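Local structure of C-type lectin domain family 4, member b1 (Mus musculus, 6LKR) at residues Y64-W69 with W114-I119; T71-W76 with N100-T105. The protein probably serves as a calcium-dependent carbohydrate-binding receptor of dendritic cells that recognises pathogen-derived phosphoglycolipids in innate immunity. All coordinates share one frame; numbering follows the deposited sequence. Where two conformers were deposited one is given.

Contact 1: residues Y64-W69 with W114-I119; sequences YFIGLW and WGWNDI. With CA (calcium ion), chain D.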
loop_
_atom_site.group_PDB
_atom_site.type_symbol
_atom_site.label_atom_id
_atom_site.label_comp_id
_atom_site.label_asym_id
_atom_site.label_seq_id
_atom_site.Cartn_x
_atom_site.Cartn_y
_atom_site.Cartn_z
ATOM N N TYR A 64 -15.454 -11.622 -8.526
ATOM C CA TYR A 64 -15.096 -10.195 -8.698
ATOM C C TYR A 64 -13.608 -10.068 -8.965
ATOM O O TYR A 64 -12.811 -10.599 -8.175
ATOM C CB TYR A 64 -15.447 -9.389 -7.452
ATOM C CG TYR A 64 -16.903 -9.415 -7.076
ATOM C CD1 TYR A 64 -17.448 -10.519 -6.445
ATOM C CD2 TYR A 64 -17.721 -8.321 -7.311
ATOM C CE1 TYR A 64 -18.780 -10.545 -6.071
ATOM C CE2 TYR A 64 -19.053 -8.328 -6.935
ATOM C CZ TYR A 64 -19.582 -9.446 -6.317
ATOM O OH TYR A 64 -20.881 -9.481 -5.916
ATOM N N PHE A 65 -13.262 -9.351 -10.023
ATOM C CA PHE A 65 -11.867 -8.938 -10.290
ATOM C C PHE A 65 -11.358 -8.082 -9.124
ATOM O O PHE A 65 -12.071 -7.166 -8.643
ATOM C CB PHE A 65 -11.763 -8.192 -11.620
ATOM C CG PHE A 65 -11.666 -9.083 -12.829
ATOM C CD1 PHE A 65 -10.750 -10.122 -12.873
ATOM C CD2 PHE A 65 -12.488 -8.880 -13.928
ATOM C CE1 PHE A 65 -10.649 -10.927 -13.995
ATOM C CE2 PHE A 65 -12.398 -9.701 -15.042
ATOM C CZ PHE A 65 -11.475 -10.721 -15.074
ATOM N N ILE A 66 -10.139 -8.382 -8.679
ATOM C CA ILE A 66 -9.347 -7.533 -7.746
ATOM C C ILE A 66 -8.152 -6.960 -8.513
ATOM O O ILE A 66 -7.889 -7.416 -9.651
ATOM C CB ILE A 66 -8.942 -8.329 -6.490
ATOM C CG1 ILE A 66 -7.886 -9.395 -6.791
ATOM C CG2 ILE A 66 -10.173 -8.940 -5.840
ATOM C CD1 ILE A 66 -7.288 -10.018 -5.558
ATOM N N GLY A 67 -7.480 -5.967 -7.927
ATOM C CA GLY A 67 -6.430 -5.176 -8.593
ATOM C C GLY A 67 -5.075 -5.856 -8.513
ATOM O O GLY A 67 -4.081 -5.168 -8.249
ATOM N N LEU A 68 -5.029 -7.157 -8.780
ATOM C CA LEU A 68 -3.789 -7.970 -8.753
ATOM C C LEU A 68 -3.613 -8.602 -10.134
ATOM O O LEU A 68 -4.569 -9.191 -10.652
ATOM C CB LEU A 68 -3.892 -9.044 -7.667
ATOM C CG LEU A 68 -2.583 -9.771 -7.339
ATOM C CD1 LEU A 68 -1.568 -8.818 -6.721
ATOM C CD2 LEU A 68 -2.824 -10.937 -6.394
ATOM N N TRP A 69 -2.428 -8.474 -10.721
ATOM C CA TRP A 69 -2.151 -9.076 -12.043
ATOM C C TRP A 69 -0.702 -9.545 -12.086
ATOM O O TRP A 69 0.140 -9.030 -11.329
ATOM C CB TRP A 69 -2.494 -8.118 -13.191
ATOM C CG TRP A 69 -1.660 -6.879 -13.231
ATOM C CD1 TRP A 69 -1.718 -5.819 -12.375
ATOM C CD2 TRP A 69 -0.660 -6.546 -14.214
ATOM N NE1 TRP A 69 -0.801 -4.868 -12.735
ATOM C CE2 TRP A 69 -0.145 -5.279 -13.863
ATOM C CE3 TRP A 69 -0.147 -7.194 -15.340
ATOM C CZ2 TRP A 69 0.854 -4.650 -14.603
ATOM C CZ3 TRP A 69 0.851 -6.577 -16.064
ATOM C CH2 TRP A 69 1.343 -5.324 -15.699
ATOM N N TRP A 114 -14.410 -17.176 1.151
ATOM C CA TRP A 114 -13.863 -16.319 0.072
ATOM C C TRP A 114 -12.380 -16.620 -0.121
ATOM O O TRP A 114 -11.680 -16.936 0.865
ATOM C CB TRP A 114 -14.096 -14.848 0.395
ATOM C CG TRP A 114 -15.534 -14.452 0.339
ATOM C CD1 TRP A 114 -16.413 -14.385 1.380
ATOM C CD2 TRP A 114 -16.255 -14.029 -0.831
ATOM N NE1 TRP A 114 -17.630 -13.943 0.938
ATOM C CE2 TRP A 114 -17.565 -13.715 -0.411
ATOM C CE3 TRP A 114 -15.915 -13.858 -2.179
ATOM C CZ2 TRP A 114 -18.533 -13.246 -1.299
ATOM C CZ3 TRP A 114 -16.876 -13.411 -3.057
ATOM C CH2 TRP A 114 -18.169 -13.110 -2.618
ATOM N N GLY A 115 -11.918 -16.505 -1.360
ATOM C CA GLY A 115 -10.507 -16.707 -1.705
ATOM C C GLY A 115 -10.236 -16.222 -3.110
ATOM O O GLY A 115 -11.208 -15.975 -3.860
ATOM N N TRP A 116 -8.958 -16.093 -3.451
ATOM C CA TRP A 116 -8.516 -15.589 -4.770
ATOM C C TRP A 116 -8.276 -16.759 -5.731
ATOM O O TRP A 116 -7.840 -17.842 -5.287
ATOM C CB TRP A 116 -7.243 -14.761 -4.660
ATOM C CG TRP A 116 -7.273 -13.611 -3.707
ATOM C CD1 TRP A 116 -8.343 -13.008 -3.109
ATOM C CD2 TRP A 116 -6.107 -12.912 -3.254
ATOM N NE1 TRP A 116 -7.913 -11.979 -2.311
ATOM C CE2 TRP A 116 -6.548 -11.895 -2.384
ATOM C CE3 TRP A 116 -4.740 -13.042 -3.520
ATOM C CZ2 TRP A 116 -5.657 -11.020 -1.769
ATOM C CZ3 TRP A 116 -3.863 -12.182 -2.902
ATOM C CH2 TRP A 116 -4.318 -11.182 -2.045
ATOM N N ASN A 117 -8.474 -16.484 -7.013
ATOM C CA ASN A 117 -8.276 -17.428 -8.135
ATOM C C ASN A 117 -7.614 -16.645 -9.265
ATOM O O ASN A 117 -8.130 -15.555 -9.603
ATOM C CB ASN A 117 -9.618 -18.030 -8.553
ATOM C CG ASN A 117 -9.538 -18.932 -9.764
ATOM O OD1 ASN A 117 -8.551 -19.637 -9.965
ATOM N ND2 ASN A 117 -10.596 -18.947 -10.557
ATOM N N ASP A 118 -6.527 -17.166 -9.833
ATOM C CA ASP A 118 -5.991 -16.622 -11.105
ATOM C C ASP A 118 -6.939 -17.080 -12.220
ATOM O O ASP A 118 -7.409 -18.232 -12.185
ATOM C CB ASP A 118 -4.515 -16.964 -11.315
ATOM C CG ASP A 118 -4.208 -18.450 -11.413
ATOM O OD1 ASP A 118 -5.015 -19.270 -10.891
ATOM O OD2 ASP A 118 -3.167 -18.772 -11.998
ATOM N N ILE A 119 -7.314 -16.168 -13.115
ATOM C CA ILE A 119 -8.174 -16.484 -14.292
ATOM C C ILE A 119 -7.663 -15.681 -15.480
ATOM O O ILE A 119 -6.855 -14.767 -15.275
ATOM C CB ILE A 119 -9.668 -16.201 -14.047
ATOM C CG1 ILE A 119 -9.942 -14.718 -13.787
ATOM C CG2 ILE A 119 -10.229 -17.085 -12.945
ATOM C CD1 ILE A 119 -11.394 -14.347 -14.031
HETATM CA CA CA D . -6.840 -20.459 -11.572
HETATM O O HOH W 1 -8.350 -22.583 -11.216
HETATM O O HOH W 2 -8.633 -21.000 -12.914
#
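Ile66 holds CG1 in the crowded position between its backbone N and carbonyl carbon (chi1 70°), and an extended chi2 carries CD1 on to the indole of Trp116, whose CG stands anti to its own carbonyl carbon. This is a buried contact inside the C-type lectin fold: two strands that both flank strand 103-109 in the sheet meet through side chains, the axes of 64-66 and 114-119 coming no nearer than 8.9 Å and crossing at -79°. Ile66 CD1 sits over one face of the indole in a CH-pi contact, 3.7 Å from the centroid of the five-membered ring and 7° off its normal. Past the corner at Gly67, the centre of an inverse gamma turn, Leu68 CD2 comes within 3.9 Å of Trp116 CZ3. Two branched side chains thus bear on the indole, one over a face, the other obliquely at its benzo part, while Trp116 NE1 is satisfied by Gln51, which helps fix its rotation. On the other side of the strand from Ile66, Phe65 CE1 lies 3.5 Å from Ile119 CD1, a close meeting that Thr105 joins. Looser and less buried, Tyr64 CE1 stands 4.3 Å from Trp114 CH2, and the tyrosine hydroxyl is bonded to Asp59. Between Trp116 and Ile119 the strand also supplies Asn117 OD1 and Asp118 to the calcium ion. Glu95, Ser97 and Glu101 complete the protein ligands, with two waters. Asp118 grips the ion twice, through its carbonyl O at 2.4 Å and its carboxylate OD1 at 2.3 Å from CA.

Contact 2: residues T71-W76 with N100-T105; sequences TGHRQW and NEKCVT. With CA (calcium ion), chain D.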
loop_
_atom_site.group_PDB
_atom_site.type_symbol
_atom_site.label_atom_id
_atom_site.label_comp_id
_atom_site.label_asym_id
_atom_site.label_seq_id
_atom_site.Cartn_x
_atom_site.Cartn_y
_atom_site.Cartn_z
ATOM N N THR A 71 2.686 -9.675 -13.814
ATOM C CA THR A 71 3.543 -8.845 -14.695
ATOM C C THR A 71 4.582 -9.738 -15.384
ATOM O O THR A 71 5.258 -9.247 -16.285
ATOM C CB THR A 71 4.188 -7.708 -13.894
ATOM O OG1 THR A 71 5.171 -8.254 -13.013
ATOM C CG2 THR A 71 3.194 -6.934 -13.056
ATOM N N GLY A 72 4.705 -11.005 -14.986
ATOM C CA GLY A 72 5.695 -11.926 -15.583
ATOM C C GLY A 72 5.286 -13.380 -15.426
ATOM O O GLY A 72 4.413 -13.852 -16.186
ATOM N N HIS A 73 5.909 -14.063 -14.473
ATOM C CA HIS A 73 5.676 -15.492 -14.144
ATOM C C HIS A 73 5.427 -15.602 -12.648
ATOM O O HIS A 73 6.392 -15.789 -11.894
ATOM C CB HIS A 73 6.854 -16.327 -14.648
ATOM C CG HIS A 73 7.094 -16.056 -16.086
ATOM N ND1 HIS A 73 6.174 -16.424 -17.045
ATOM C CD2 HIS A 73 8.069 -15.370 -16.719
ATOM C CE1 HIS A 73 6.600 -16.026 -18.223
ATOM N NE2 HIS A 73 7.762 -15.374 -18.052
ATOM N N ARG A 74 4.165 -15.435 -12.248
ATOM C CA ARG A 74 3.738 -15.373 -10.826
ATOM C C ARG A 74 4.377 -14.138 -10.180
ATOM O O ARG A 74 4.602 -14.166 -8.961
ATOM C CB ARG A 74 4.113 -16.664 -10.084
ATOM C CG ARG A 74 3.817 -17.955 -10.843
ATOM C CD ARG A 74 2.346 -18.263 -11.074
ATOM N NE ARG A 74 1.750 -17.445 -12.123
ATOM C CZ ARG A 74 0.477 -17.494 -12.502
ATOM N NH1 ARG A 74 -0.353 -18.362 -11.955
ATOM N NH2 ARG A 74 0.038 -16.669 -13.437
ATOM N N GLN A 75 4.693 -13.111 -10.974
ATOM C CA GLN A 75 5.219 -11.813 -10.475
ATOM C C GLN A 75 4.020 -10.875 -10.267
ATOM O O GLN A 75 3.847 -9.913 -11.048
ATOM C CB GLN A 75 6.316 -11.324 -11.422
ATOM C CG GLN A 75 7.514 -12.270 -11.413
ATOM C CD GLN A 75 8.470 -12.061 -12.558
ATOM O OE1 GLN A 75 8.396 -12.739 -13.585
ATOM N NE2 GLN A 75 9.366 -11.103 -12.386
ATOM N N TRP A 76 3.219 -11.195 -9.252
ATOM C CA TRP A 76 1.962 -10.493 -8.894
ATOM C C TRP A 76 2.282 -9.045 -8.526
ATOM O O TRP A 76 3.211 -8.806 -7.747
ATOM C CB TRP A 76 1.232 -11.242 -7.772
ATOM C CG TRP A 76 0.968 -12.673 -8.120
ATOM C CD1 TRP A 76 1.595 -13.777 -7.617
ATOM C CD2 TRP A 76 0.051 -13.156 -9.117
ATOM N NE1 TRP A 76 1.112 -14.910 -8.212
ATOM C CE2 TRP A 76 0.159 -14.563 -9.130
ATOM C CE3 TRP A 76 -0.877 -12.546 -9.967
ATOM C CZ2 TRP A 76 -0.609 -15.361 -9.974
ATOM C CZ3 TRP A 76 -1.640 -13.336 -10.796
ATOM C CH2 TRP A 76 -1.507 -14.724 -10.801
ATOM N N ASN A 100 -0.748 -19.099 -17.571
ATOM C CA ASN A 100 -1.523 -18.441 -18.659
ATOM C C ASN A 100 -2.630 -17.560 -18.063
ATOM O O ASN A 100 -3.197 -16.764 -18.822
ATOM C CB ASN A 100 -2.067 -19.437 -19.687
ATOM C CG ASN A 100 -1.298 -19.392 -20.990
ATOM O OD1 ASN A 100 -0.755 -18.352 -21.362
ATOM N ND2 ASN A 100 -1.237 -20.515 -21.690
ATOM N N GLU A 101 -2.905 -17.685 -16.765
ATOM C CA GLU A 101 -3.936 -16.879 -16.060
ATOM C C GLU A 101 -3.235 -15.715 -15.354
ATOM O O GLU A 101 -2.550 -15.966 -14.335
ATOM C CB GLU A 101 -4.719 -17.766 -15.099
ATOM C CG GLU A 101 -5.512 -18.842 -15.812
ATOM C CD GLU A 101 -6.329 -19.736 -14.902
ATOM O OE1 GLU A 101 -7.422 -20.137 -15.321
ATOM O OE2 GLU A 101 -5.877 -20.029 -13.778
ATOM N N LYS A 102 -3.395 -14.493 -15.874
ATOM C CA LYS A 102 -2.580 -13.319 -15.454
ATOM C C LYS A 102 -3.375 -12.350 -14.563
ATOM O O LYS A 102 -2.749 -11.440 -14.003
ATOM C CB LYS A 102 -2.025 -12.613 -16.693
ATOM C CG LYS A 102 -1.083 -13.459 -17.541
ATOM C CD LYS A 102 0.142 -13.919 -16.787
ATOM C CE LYS A 102 1.224 -14.481 -17.681
ATOM N NZ LYS A 102 2.246 -15.217 -16.896
ATOM N N CYS A 103 -4.684 -12.541 -14.413
ATOM C CA CYS A 103 -5.565 -11.660 -13.607
ATOM C C CYS A 103 -6.192 -12.478 -12.483
ATOM O O CYS A 103 -6.088 -13.722 -12.507
ATOM C CB CYS A 103 -6.621 -10.984 -14.474
ATOM S SG CYS A 103 -5.902 -9.764 -15.602
ATOM N N VAL A 104 -6.756 -11.796 -11.493
ATOM C CA VAL A 104 -7.148 -12.425 -10.201
ATOM C C VAL A 104 -8.575 -12.016 -9.865
ATOM O O VAL A 104 -8.912 -10.821 -9.975
ATOM C CB VAL A 104 -6.160 -12.074 -9.074
ATOM C CG1 VAL A 104 -6.533 -12.731 -7.752
ATOM C CG2 VAL A 104 -4.746 -12.467 -9.461
ATOM N N THR A 105 -9.379 -13.006 -9.489
ATOM C CA THR A 105 -10.755 -12.793 -8.981
ATOM C C THR A 105 -10.842 -13.282 -7.543
ATOM O O THR A 105 -9.994 -14.107 -7.134
ATOM C CB THR A 105 -11.816 -13.529 -9.802
ATOM O OG1 THR A 105 -11.430 -14.901 -9.909
ATOM C CG2 THR A 105 -11.997 -12.914 -11.167
HETATM CA CA CA D . -6.840 -20.459 -11.572
HETATM O O HOH W 2 -8.633 -21.000 -12.914
HETATM O O HOH W 1 -8.350 -22.583 -11.216
#
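In this part of the C-type lectin fold, the loop 71-76 between two sheet strands packs against the start of strand 103-109, beside the calcium site. Its tight part has an apolar core: the benzo end of Trp76 reaches the inward-facing Val104, its CZ3 3.5 Å from Val104 CG2, the two side chains crossing obliquely. Arg74 lies as a charged cover over the indole, folded back through bends at chi2 and chi3 (-67° and 76°), so that Trp76 CZ2 lies 3.5 Å from the guanidinium plane, over its centre. In that plane NH2 donates to Glu101 O at 2.8 Å, arriving above the carbonyl plane; Asp70 and the calcium ligand Asp118 hold the same group by salt bridges. Arg74 is therefore second shell to the metal, and its charge may help keep Asp118 ionised. Lys102, bent at chi2, is held as firmly: NZ donates to Gly72 O at 2.7 Å, in the carbonyl plane, and its salt bridges to Asp99 and Asp70 probably offset the nearby like charge of Arg74.

The solvent side is looser. Exposed His73, its ND1 bonded to Asp99, comes no closer than 4.1 Å to Lys102 NZ. Glu101, extended beyond CG, reaches the calcium ion with OE2, while OE1 accepts a hydrogen bond from a calcium-bound water at 2.8 Å.

From the N terminus, strand 64-70 supplies the first half of contact 1 and leads straight into the loop 71-76 of contact 2. The chain then passes through strand 76-78 and the calcium-binding residues Glu95 and Ser97 before 100-105 returns to close contact 2. It turns back along strand 113-119 to close contact 1, the wider loop, which encloses the smaller one. Strand 103-109 lies between the two strands of contact 1 in the sheet: Cys103 O and Thr105 O probably accept hydrogen bonds from Ile119 N and Asn117 N. Both contacts converge on one calcium ion, Glu101 coming from contact 2, Asn117 and Asp118 from contact 1.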